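Local coordinates for putative peptide ABC-transport system periplasmic peptide-binding protein (Campylobacter jejuni, PDB 4OEV) that binds nickel outside the cytoplasm and probably hands it to an ABC-type importer, as a member of the bacterial solute-binding protein 5 family, at residues G136-H141 against S151-N156; I30-S35 against L192-I197; F86-F91 against E105-V110; Y163-W168 against E172-K177. One frame throughout, in Å; residues are numbered along the deposited sequence.

Contact 1: G136-H141 against S151-N156; sequences GMLPKH and SSFNQN
One aromatic ring, that of Phe153, carries the whole of this contact from its side, meeting a proline and a leucine that follow each other in the chain. The pyrrolidine of Pro139 and the ring of Phe153 approach from opposite directions, and Pro139 CG comes to 3.7 Å from Phe153 CE2. The next ring carbon, Phe153 CZ, lies 3.8 Å from both Pro139 CG and Pro139 CD. Leu138 adds a looser touch through one methyl, its CD2 lying 4.4 Å from Phe153 CE1. Both neighbours stand obliquely to the aromatic plane. The first torsion of Phe153 swings CG opposite its own backbone N (chi1 -179°), which carries the ring outward from the 3-10 turn of 152-155 to the proline.

Two side-chain bonds brace that turn. Ser151 OG accepts the backbone N of Phe153 at 3.2 Å, an ST turn, and the same hydroxyl is bonded to Glu146. Asn156 ND2 reaches back across the turn to Ser152 O in a nearly straight bond (174°), 3.0 Å long; it arrives from above the carbonyl plane, while Gln155 N reaches this oxygen from the opposite face. Pro139 is itself the N-cap residue of helix 140-143, and Leu143 of that helix also packs on Phe153. All three touching residues are buried and meet through carbon alone, which implies a join made by dispersion and exclusion of water, while the polar bonds within 151-156 probably steady the backbone from which the ring projects.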
# COMPACT_ATOMS: atom_id res chain seq x y z
N GLY A 136 4.45 -12.28 -7.56
CA GLY A 136 4.53 -13.72 -7.67
C GLY A 136 4.30 -14.19 -9.11
O GLY A 136 3.60 -13.52 -9.87
N MET A 137 4.92 -15.32 -9.49
CA MET A 137 4.64 -15.97 -10.78
C MET A 137 3.49 -16.99 -10.60
O MET A 137 3.29 -17.53 -9.49
CB MET A 137 5.91 -16.62 -11.36
CG MET A 137 7.02 -15.63 -11.76
SD MET A 137 6.58 -14.58 -13.16
CE MET A 137 5.98 -13.16 -12.20
N LEU A 138 2.68 -17.15 -11.63
CA LEU A 138 1.55 -18.08 -11.63
C LEU A 138 1.91 -19.38 -12.37
O LEU A 138 2.74 -19.34 -13.27
CB LEU A 138 0.34 -17.48 -12.33
CG LEU A 138 -0.24 -16.22 -11.66
CD1 LEU A 138 -1.22 -15.58 -12.62
CD2 LEU A 138 -0.91 -16.66 -10.40
N PRO A 139 1.23 -20.49 -12.02
CA PRO A 139 1.47 -21.77 -12.70
C PRO A 139 0.61 -21.98 -13.93
O PRO A 139 -0.58 -22.27 -13.85
CB PRO A 139 1.15 -22.79 -11.61
CG PRO A 139 0.15 -22.12 -10.71
CD PRO A 139 0.49 -20.66 -10.76
N LYS A 140 1.26 -21.86 -15.08
CA LYS A 140 0.61 -22.13 -16.37
C LYS A 140 -0.12 -23.47 -16.37
O LYS A 140 -1.28 -23.53 -16.77
CB LYS A 140 1.64 -22.08 -17.49
CG LYS A 140 1.10 -22.44 -18.87
CD LYS A 140 2.10 -22.05 -19.91
CE LYS A 140 1.61 -22.31 -21.33
NZ LYS A 140 1.65 -23.76 -21.64
N HIS A 141 0.52 -24.52 -15.87
CA HIS A 141 -0.05 -25.86 -16.00
C HIS A 141 -1.35 -26.06 -15.24
O HIS A 141 -2.04 -27.07 -15.47
CB HIS A 141 0.97 -26.94 -15.56
CG HIS A 141 1.22 -26.97 -14.09
ND1 HIS A 141 2.25 -26.25 -13.51
CD2 HIS A 141 0.59 -27.61 -13.08
CE1 HIS A 141 2.23 -26.45 -12.20
NE2 HIS A 141 1.23 -27.27 -11.91
N SER A 151 -11.46 -18.63 -10.53
CA SER A 151 -10.94 -20.01 -10.39
C SER A 151 -10.89 -20.43 -8.93
O SER A 151 -10.64 -19.59 -8.06
CB SER A 151 -9.54 -20.11 -11.00
OG SER A 151 -9.00 -21.43 -10.90
N SER A 152 -11.12 -21.72 -8.66
CA SER A 152 -11.06 -22.22 -7.29
C SER A 152 -9.62 -22.22 -6.79
O SER A 152 -9.37 -22.24 -5.58
CB SER A 152 -11.69 -23.61 -7.19
OG SER A 152 -11.05 -24.55 -8.04
N PHE A 153 -8.69 -22.14 -7.75
CA PHE A 153 -7.29 -21.83 -7.46
C PHE A 153 -7.10 -20.72 -6.45
O PHE A 153 -6.26 -20.82 -5.57
CB PHE A 153 -6.58 -21.40 -8.73
CG PHE A 153 -5.12 -21.09 -8.56
CD1 PHE A 153 -4.67 -19.80 -8.33
CD2 PHE A 153 -4.18 -22.12 -8.69
CE1 PHE A 153 -3.33 -19.53 -8.19
CE2 PHE A 153 -2.83 -21.86 -8.55
CZ PHE A 153 -2.40 -20.57 -8.31
N ASN A 154 -7.89 -19.65 -6.61
CA ASN A 154 -7.70 -18.47 -5.79
C ASN A 154 -7.92 -18.74 -4.32
O ASN A 154 -7.50 -17.96 -3.48
CB ASN A 154 -8.62 -17.33 -6.27
CG ASN A 154 -8.32 -16.89 -7.68
OD1 ASN A 154 -7.20 -17.06 -8.15
ND2 ASN A 154 -9.31 -16.32 -8.36
N GLN A 155 -8.60 -19.84 -3.99
CA GLN A 155 -8.75 -20.21 -2.59
C GLN A 155 -7.97 -21.50 -2.26
O GLN A 155 -8.06 -22.00 -1.16
CB GLN A 155 -10.23 -20.39 -2.22
CG GLN A 155 -11.08 -19.10 -2.29
CD GLN A 155 -11.42 -18.69 -3.72
OE1 GLN A 155 -11.68 -19.54 -4.57
NE2 GLN A 155 -11.41 -17.40 -3.98
N ASN A 156 -7.23 -22.02 -3.25
CA ASN A 156 -6.36 -23.21 -3.09
C ASN A 156 -5.06 -22.98 -3.85
O ASN A 156 -4.70 -23.79 -4.70
CB ASN A 156 -7.04 -24.46 -3.64
CG ASN A 156 -8.29 -24.84 -2.89
OD1 ASN A 156 -8.27 -25.69 -2.00
ND2 ASN A 156 -9.41 -24.18 -3.23

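Contact 2: I30-S35 against L192-I197; sequences INLVFS and LIIKHI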
# COMPACT_ATOMS: atom_id res chain seq x y z
N ILE A 30 -0.06 -13.60 -0.12
CA ILE A 30 0.40 -13.89 -1.48
C ILE A 30 1.92 -14.05 -1.45
O ILE A 30 2.46 -14.95 -2.10
CB ILE A 30 -0.03 -12.79 -2.51
CG1 ILE A 30 -1.55 -12.78 -2.60
CG2 ILE A 30 0.65 -13.09 -3.92
CD1 ILE A 30 -2.18 -11.74 -3.56
N ASN A 31 2.62 -13.23 -0.67
CA ASN A 31 4.09 -13.37 -0.60
C ASN A 31 4.59 -14.59 0.21
O ASN A 31 5.79 -14.85 0.26
CB ASN A 31 4.71 -12.09 -0.01
CG ASN A 31 4.80 -10.98 -1.04
OD1 ASN A 31 3.91 -10.12 -1.12
ND2 ASN A 31 5.88 -10.96 -1.81
N LEU A 32 3.68 -15.34 0.84
CA LEU A 32 4.05 -16.61 1.50
C LEU A 32 4.01 -17.76 0.48
O LEU A 32 4.92 -18.60 0.40
CB LEU A 32 3.11 -16.91 2.65
CG LEU A 32 3.03 -15.81 3.71
CD1 LEU A 32 1.99 -16.14 4.75
CD2 LEU A 32 4.40 -15.67 4.37
N VAL A 33 2.93 -17.79 -0.30
CA VAL A 33 2.70 -18.85 -1.27
C VAL A 33 3.46 -18.65 -2.58
O VAL A 33 3.92 -19.61 -3.22
CB VAL A 33 1.17 -18.96 -1.53
CG1 VAL A 33 0.84 -20.02 -2.56
CG2 VAL A 33 0.43 -19.21 -0.22
N PHE A 34 3.63 -17.39 -2.98
CA PHE A 34 4.23 -17.12 -4.30
C PHE A 34 5.57 -16.44 -4.17
O PHE A 34 5.91 -15.89 -3.11
CB PHE A 34 3.29 -16.25 -5.14
CG PHE A 34 1.97 -16.89 -5.40
CD1 PHE A 34 1.79 -17.68 -6.53
CD2 PHE A 34 0.92 -16.74 -4.51
CE1 PHE A 34 0.56 -18.30 -6.77
CE2 PHE A 34 -0.31 -17.35 -4.73
CZ PHE A 34 -0.49 -18.12 -5.88
N SER A 35 6.36 -16.53 -5.24
CA SER A 35 7.58 -15.74 -5.31
C SER A 35 7.73 -15.25 -6.72
O SER A 35 7.23 -15.89 -7.66
CB SER A 35 8.79 -16.55 -4.86
OG SER A 35 8.95 -17.67 -5.70
N LEU A 192 2.67 -22.11 10.00
CA LEU A 192 2.43 -20.67 10.03
C LEU A 192 0.96 -20.33 9.82
O LEU A 192 0.34 -20.76 8.86
CB LEU A 192 3.29 -19.95 8.97
CG LEU A 192 2.98 -18.47 8.71
CD1 LEU A 192 3.20 -17.59 9.96
CD2 LEU A 192 3.79 -17.94 7.53
N ILE A 193 0.43 -19.49 10.71
CA ILE A 193 -0.96 -19.07 10.65
C ILE A 193 -1.09 -17.54 10.66
O ILE A 193 -0.54 -16.87 11.51
CB ILE A 193 -1.74 -19.68 11.83
CG1 ILE A 193 -1.78 -21.21 11.67
CG2 ILE A 193 -3.11 -19.14 11.90
CD1 ILE A 193 -2.55 -21.94 12.78
N ILE A 194 -1.77 -17.00 9.64
CA ILE A 194 -2.04 -15.58 9.51
C ILE A 194 -3.48 -15.31 9.92
O ILE A 194 -4.44 -15.67 9.23
CB ILE A 194 -1.80 -15.08 8.07
CG1 ILE A 194 -0.41 -15.51 7.59
CG2 ILE A 194 -2.11 -13.53 7.94
CD1 ILE A 194 0.74 -14.86 8.32
N LYS A 195 -3.62 -14.67 11.06
CA LYS A 195 -4.92 -14.44 11.64
C LYS A 195 -5.42 -13.04 11.27
O LYS A 195 -4.68 -12.05 11.31
CB LYS A 195 -4.83 -14.61 13.16
CG LYS A 195 -6.16 -14.73 13.85
CD LYS A 195 -5.99 -15.19 15.31
CE LYS A 195 -7.33 -15.14 15.99
NZ LYS A 195 -7.27 -15.68 17.37
N HIS A 196 -6.68 -12.98 10.87
CA HIS A 196 -7.26 -11.72 10.44
C HIS A 196 -7.75 -10.91 11.62
O HIS A 196 -8.83 -11.17 12.15
CB HIS A 196 -8.43 -11.95 9.49
CG HIS A 196 -9.09 -10.67 9.04
ND1 HIS A 196 -10.46 -10.52 8.98
CD2 HIS A 196 -8.56 -9.49 8.62
CE1 HIS A 196 -10.75 -9.29 8.56
NE2 HIS A 196 -9.61 -8.65 8.33
N ILE A 197 -6.97 -9.91 12.03
CA ILE A 197 -7.40 -9.04 13.15
C ILE A 197 -7.24 -7.59 12.76
O ILE A 197 -6.12 -7.05 12.80
CB ILE A 197 -6.61 -9.34 14.45
CG1 ILE A 197 -6.80 -10.80 14.85
CG2 ILE A 197 -7.07 -8.39 15.59
CD1 ILE A 197 -5.98 -11.22 16.10
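Leu32 alone reaches from helix 30-33 to the strand, where Leu192 and Ile194 receive it. Its CB points toward the strand but stops short of it. CG, set beside the backbone N and opposite the carbonyl carbon (chi1 -57°), divides the chain into two methyls with different tasks. CD1 is the busier: it sits 3.8 Å from Leu192 CD2 and also 3.8 Å from Ile194 CG1, with Ile194 CD1 a little farther at 4.0 Å. CD2 touches Leu192 alone of the two, its methyl lying 3.9 Å from Leu192 CD2. Both pairings are tip to tip, the helix residue and the strand residues extending toward one another across a gap of 9.6 Å between Leu32 CA and Leu192 CA.

The strand side chains are two residues apart and therefore project from the same face, with Ile193 between them turned away. With CG of Leu192 opposite the backbone N (chi1 170°) and the second torsion at 62°, its CD2 meets both methyls of Leu32. All three residues are buried and the contact is purely apolar. Next to Leu32, Asn31 is exposed and belongs to a magnesium site found in another structure of this protein, though no magnesium is bound to this chain here.

The strand, 191-196, lies between strands 6-11 and 173-178 in a mixed four-stranded sheet. Leu192 touches Leu7 and Ile9 of strand 6-11, Val11 touches Ile194, and Phe176 of strand 173-178 packs against both Leu32 and Ile194, so the short helix rests on strands 191-196 and 173-178.

Contact 3: F86-F91 against E105-V110; sequences FSIEAF and EDIKSV
Ile88 meets Ile107 at about a right angle and Val110 at a slant, and a single methyl, Ile88 CG2, serves both. Its approach to Ile107 CD1 is 3.3 Å, tighter than ordinary carbon-carbon packing, whereas Val110 CG2 lies at a more usual 3.6 Å. Ile107 also offers its branch methyl, CG2, which stands 4.1 Å from Ile88 CG2. Ile88 can present this methyl because CG2 lies opposite the backbone N while CG1 turns back beside it (chi1 -80°); the longer arm is thus directed elsewhere and the short one faces the strand. Val110 reaches in with the methyl that flanks its own backbone N.

The next residue, Glu89, starts out to the side, and its extended chain brings the carboxylate nearer the strand: Glu89 OE2 comes within 4.3 Å of Val110 CB. That is a brush only, since the carboxylate is engaged by a salt bridge to Lys85, whose ammonium group also bonds to Val110 O and so links helix and strand. Ile107, Val110 and Ile88 are buried, and Ile120 and Leu122 of strand 117-122 close in on the same apolar layer.

The helix and strand segments run nearly antiparallel, at 155°, with their axes 9.3 Å apart at closest approach. Lys108 and Ser109 both face Thr121, a classic beta bulge, which lets Ile107 and Val110, three apart in sequence, point to the helix together. The arrangement is that of a helix, 81-92, packed on one face of a four-stranded antiparallel sheet, a two-layer alpha+beta arrangement in which 107-114 is an outermost strand.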
# COMPACT_ATOMS: atom_id res chain seq x y z
N PHE A 86 3.29 -16.97 -19.35
CA PHE A 86 1.88 -17.07 -19.02
C PHE A 86 1.50 -15.93 -18.04
O PHE A 86 0.49 -15.27 -18.21
CB PHE A 86 1.55 -18.43 -18.43
CG PHE A 86 0.19 -18.50 -17.81
CD1 PHE A 86 -0.93 -18.71 -18.60
CD2 PHE A 86 0.02 -18.31 -16.44
CE1 PHE A 86 -2.19 -18.76 -18.02
CE2 PHE A 86 -1.24 -18.34 -15.86
CZ PHE A 86 -2.34 -18.56 -16.64
N SER A 87 2.32 -15.76 -17.01
CA SER A 87 2.03 -14.78 -15.93
C SER A 87 1.96 -13.33 -16.39
O SER A 87 0.99 -12.60 -16.14
CB SER A 87 3.09 -14.92 -14.85
OG SER A 87 3.03 -16.19 -14.29
N ILE A 88 3.02 -12.88 -17.02
CA ILE A 88 3.10 -11.53 -17.51
C ILE A 88 1.96 -11.26 -18.50
O ILE A 88 1.30 -10.25 -18.42
CB ILE A 88 4.44 -11.32 -18.22
CG1 ILE A 88 5.58 -11.08 -17.26
CG2 ILE A 88 4.37 -10.21 -19.21
CD1 ILE A 88 6.91 -11.00 -18.02
N GLU A 89 1.69 -12.21 -19.40
CA GLU A 89 0.57 -12.04 -20.31
C GLU A 89 -0.77 -12.02 -19.56
O GLU A 89 -1.70 -11.27 -19.95
CB GLU A 89 0.60 -13.15 -21.36
CG GLU A 89 1.70 -12.89 -22.31
CD GLU A 89 1.83 -13.94 -23.42
OE1 GLU A 89 1.14 -14.98 -23.40
OE2 GLU A 89 2.65 -13.68 -24.31
N ALA A 90 -0.82 -12.76 -18.46
CA ALA A 90 -2.01 -12.85 -17.66
C ALA A 90 -2.35 -11.51 -17.00
O ALA A 90 -3.51 -11.13 -17.02
CB ALA A 90 -1.88 -13.93 -16.58
N PHE A 91 -1.34 -10.80 -16.48
CA PHE A 91 -1.49 -9.51 -15.80
C PHE A 91 -1.92 -8.42 -16.80
O PHE A 91 -2.60 -7.47 -16.43
CB PHE A 91 -0.20 -9.09 -15.14
CG PHE A 91 0.34 -10.11 -14.12
CD1 PHE A 91 -0.52 -10.96 -13.42
CD2 PHE A 91 1.70 -10.21 -13.90
CE1 PHE A 91 -0.03 -11.86 -12.46
CE2 PHE A 91 2.22 -11.14 -12.97
CZ PHE A 91 1.35 -11.97 -12.26
N GLU A 105 0.92 -3.33 -18.64
CA GLU A 105 0.27 -2.93 -19.90
C GLU A 105 1.28 -2.54 -20.96
O GLU A 105 0.99 -2.55 -22.16
CB GLU A 105 -0.69 -1.74 -19.69
CG GLU A 105 0.03 -0.49 -19.14
CD GLU A 105 -0.92 0.69 -18.92
OE1 GLU A 105 -2.03 0.62 -19.51
OE2 GLU A 105 -0.61 1.61 -18.09
N ASP A 106 2.47 -2.18 -20.51
CA ASP A 106 3.48 -1.67 -21.39
C ASP A 106 4.36 -2.77 -22.04
O ASP A 106 5.31 -2.47 -22.77
CB ASP A 106 4.35 -0.72 -20.61
CG ASP A 106 5.38 -0.06 -21.46
OD1 ASP A 106 5.04 0.36 -22.59
OD2 ASP A 106 6.56 -0.10 -21.05
N ILE A 107 4.00 -4.02 -21.82
CA ILE A 107 4.73 -5.14 -22.41
C ILE A 107 4.19 -5.43 -23.80
O ILE A 107 3.00 -5.69 -23.96
CB ILE A 107 4.59 -6.38 -21.56
CG1 ILE A 107 5.29 -6.11 -20.24
CG2 ILE A 107 5.22 -7.64 -22.29
CD1 ILE A 107 4.85 -6.99 -19.21
N LYS A 108 5.06 -5.35 -24.80
CA LYS A 108 4.65 -5.61 -26.16
C LYS A 108 4.68 -7.10 -26.50
O LYS A 108 3.72 -7.62 -27.08
CB LYS A 108 5.52 -4.85 -27.13
CG LYS A 108 5.14 -5.09 -28.60
CD LYS A 108 5.96 -4.20 -29.45
CE LYS A 108 5.60 -4.40 -30.92
NZ LYS A 108 6.27 -3.39 -31.76
N SER A 109 5.77 -7.78 -26.13
CA SER A 109 5.95 -9.20 -26.41
C SER A 109 6.84 -9.87 -25.37
O SER A 109 7.75 -9.23 -24.82
CB SER A 109 6.59 -9.40 -27.79
OG SER A 109 7.88 -8.80 -27.79
N VAL A 110 6.55 -11.14 -25.12
CA VAL A 110 7.37 -12.01 -24.26
C VAL A 110 7.83 -13.23 -25.08
O VAL A 110 7.00 -14.03 -25.50
CB VAL A 110 6.61 -12.54 -23.05
CG1 VAL A 110 7.51 -13.39 -22.18
CG2 VAL A 110 5.98 -11.34 -22.24

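Contact 4: Y163-W168 against E172-K177; sequences YKFVKW and EYVEFK
Val174 CG2 lies over one face of the Trp168 indole, 3.8 Å from the centroid of the five-membered ring and 12° off its normal, a CH-pi contact. The Phe165 ring meets the other strand at its edge, while Lys167 N of its own strand lies over one face, toward the rim: Val174 CG1 comes within 3.5 Å of Phe165 CE1, and Phe176 CE2 lies farther along the edge. At the edge of Tyr173, Lys167 CE approaches OH to 3.1 Å. At the rim of the Phe176 ring, near its plane, sits Lys164 O.

Between these groups the backbones pair antiparallel. Lys164 and Lys177 exchange two bonds, Lys164 N to Lys177 O being 2.7 Å. Then a classic beta bulge intervenes: Val166 N (2.8 Å) and the longer Lys167 N (3.3 Å) both bond to Glu175 O, and Glu175 N returns a nearly straight bond (177°) to Lys167 O. Lys167 NZ and the Glu175 carboxylate remain apart; Glu175 OE2 is held by Arg191, and Lys164 NZ by Glu180.

The pair is the beta hairpin of strands 163-169 and 173-178. Strand 163-169 is outermost in the four-stranded sheet, strand 173-178 continues it to 191-196, and Leu32 of helix 30-33 packs on Tyr163 and Phe176.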
# COMPACT_ATOMS: atom_id res chain seq x y z
N TYR A 163 5.98 -21.03 1.67
CA TYR A 163 4.91 -21.65 2.42
C TYR A 163 3.81 -22.23 1.54
O TYR A 163 3.30 -21.57 0.63
CB TYR A 163 4.32 -20.62 3.40
CG TYR A 163 5.13 -20.54 4.67
CD1 TYR A 163 5.00 -21.53 5.64
CD2 TYR A 163 6.02 -19.49 4.92
CE1 TYR A 163 5.73 -21.50 6.81
CE2 TYR A 163 6.78 -19.46 6.11
CZ TYR A 163 6.61 -20.47 7.04
OH TYR A 163 7.33 -20.54 8.24
N LYS A 164 3.40 -23.45 1.87
CA LYS A 164 2.37 -24.16 1.12
C LYS A 164 1.05 -23.88 1.80
O LYS A 164 0.99 -23.84 3.04
CB LYS A 164 2.66 -25.68 1.05
CG LYS A 164 3.88 -26.09 0.24
CD LYS A 164 4.06 -27.65 0.23
CE LYS A 164 5.08 -28.10 -0.81
NZ LYS A 164 5.20 -29.60 -0.96
N PHE A 165 0.00 -23.65 1.00
CA PHE A 165 -1.35 -23.40 1.52
C PHE A 165 -1.92 -24.68 2.14
O PHE A 165 -1.87 -25.75 1.52
CB PHE A 165 -2.28 -22.88 0.40
CG PHE A 165 -3.73 -22.78 0.81
CD1 PHE A 165 -4.21 -21.64 1.44
CD2 PHE A 165 -4.62 -23.81 0.55
CE1 PHE A 165 -5.54 -21.55 1.82
CE2 PHE A 165 -5.95 -23.73 0.93
CZ PHE A 165 -6.40 -22.60 1.57
N VAL A 166 -2.46 -24.59 3.35
CA VAL A 166 -3.12 -25.72 4.02
C VAL A 166 -4.64 -25.60 4.11
O VAL A 166 -5.36 -26.46 3.62
CB VAL A 166 -2.60 -25.93 5.45
CG1 VAL A 166 -3.33 -27.09 6.07
CG2 VAL A 166 -1.11 -26.20 5.44
N LYS A 167 -5.14 -24.59 4.80
CA LYS A 167 -6.58 -24.39 4.83
C LYS A 167 -6.91 -22.96 5.20
O LYS A 167 -6.05 -22.17 5.59
CB LYS A 167 -7.25 -25.34 5.81
CG LYS A 167 -6.99 -25.06 7.28
CD LYS A 167 -7.95 -25.91 8.10
CE LYS A 167 -7.69 -25.78 9.60
NZ LYS A 167 -8.66 -26.54 10.44
N TRP A 168 -8.19 -22.63 5.09
CA TRP A 168 -8.61 -21.25 5.24
C TRP A 168 -9.97 -21.20 5.90
O TRP A 168 -10.94 -21.71 5.35
CB TRP A 168 -8.62 -20.59 3.86
CG TRP A 168 -8.97 -19.15 3.77
CD1 TRP A 168 -9.33 -18.30 4.79
CD2 TRP A 168 -8.99 -18.38 2.57
NE1 TRP A 168 -9.59 -17.04 4.27
CE2 TRP A 168 -9.38 -17.06 2.92
CE3 TRP A 168 -8.72 -18.67 1.22
CZ2 TRP A 168 -9.50 -16.03 1.98
CZ3 TRP A 168 -8.83 -17.66 0.29
CH2 TRP A 168 -9.23 -16.34 0.67
N GLU A 172 -11.32 -15.46 9.35
CA GLU A 172 -10.64 -15.79 10.60
C GLU A 172 -9.13 -15.94 10.41
O GLU A 172 -8.34 -15.23 11.04
CB GLU A 172 -11.21 -17.08 11.19
CG GLU A 172 -12.25 -16.91 12.28
CD GLU A 172 -12.35 -18.15 13.17
OE1 GLU A 172 -11.30 -18.66 13.62
OE2 GLU A 172 -13.48 -18.62 13.44
N TYR A 173 -8.72 -16.90 9.58
CA TYR A 173 -7.30 -17.15 9.39
C TYR A 173 -7.01 -17.96 8.14
O TYR A 173 -7.89 -18.63 7.60
CB TYR A 173 -6.71 -17.87 10.61
CG TYR A 173 -7.19 -19.31 10.78
CD1 TYR A 173 -6.53 -20.36 10.15
CD2 TYR A 173 -8.28 -19.62 11.60
CE1 TYR A 173 -6.95 -21.67 10.30
CE2 TYR A 173 -8.70 -20.93 11.76
CZ TYR A 173 -8.03 -21.95 11.11
OH TYR A 173 -8.43 -23.26 11.26
N VAL A 174 -5.76 -17.92 7.69
CA VAL A 174 -5.29 -18.84 6.65
C VAL A 174 -4.13 -19.59 7.29
O VAL A 174 -3.35 -18.97 8.01
CB VAL A 174 -4.82 -18.11 5.35
CG1 VAL A 174 -4.64 -19.09 4.21
CG2 VAL A 174 -5.82 -16.99 4.94
N GLU A 175 -4.06 -20.91 7.09
CA GLU A 175 -3.00 -21.73 7.66
C GLU A 175 -2.07 -22.30 6.57
O GLU A 175 -2.53 -22.77 5.53
CB GLU A 175 -3.59 -22.87 8.49
CG GLU A 175 -2.51 -23.89 8.98
CD GLU A 175 -3.12 -25.09 9.68
OE1 GLU A 175 -4.32 -24.98 10.03
OE2 GLU A 175 -2.40 -26.12 9.89
N PHE A 176 -0.76 -22.24 6.83
CA PHE A 176 0.26 -22.70 5.90
C PHE A 176 1.18 -23.71 6.55
O PHE A 176 1.25 -23.80 7.78
CB PHE A 176 1.11 -21.54 5.41
CG PHE A 176 0.30 -20.41 4.84
CD1 PHE A 176 -0.17 -19.39 5.66
CD2 PHE A 176 -0.01 -20.38 3.49
CE1 PHE A 176 -0.93 -18.34 5.13
CE2 PHE A 176 -0.78 -19.31 2.96
CZ PHE A 176 -1.23 -18.30 3.79
N LYS A 177 1.90 -24.45 5.71
CA LYS A 177 3.01 -25.28 6.20
C LYS A 177 4.25 -25.00 5.35
O LYS A 177 4.13 -24.55 4.19
CB LYS A 177 2.63 -26.76 6.23
CG LYS A 177 2.29 -27.42 4.89
CD LYS A 177 2.05 -28.95 5.09
CE LYS A 177 1.66 -29.66 3.78
NZ LYS A 177 1.60 -31.18 3.92

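In the fold
Following the chain from the N terminus, segment 30-35 opens contact 2, whose partner 192-197 comes only after all the others, so contacts 3, 1 and 4 fall in series within its long loop. Contact 3 closes first, joining 86-91 to 105-110; contact 1 follows with 136-141 and 151-156; contact 4 closes the hairpin 163-177. None cross. In space, contact 1 is the middle piece: Met137 N bonds probably to Ser35 O of contact 2, Leu138 N probably to Ser87 OG of contact 3, and Gln155 packs on Phe165 and Trp168 of contact 4. Contacts 2 and 4 share one sheet, while contact 3 touches neither.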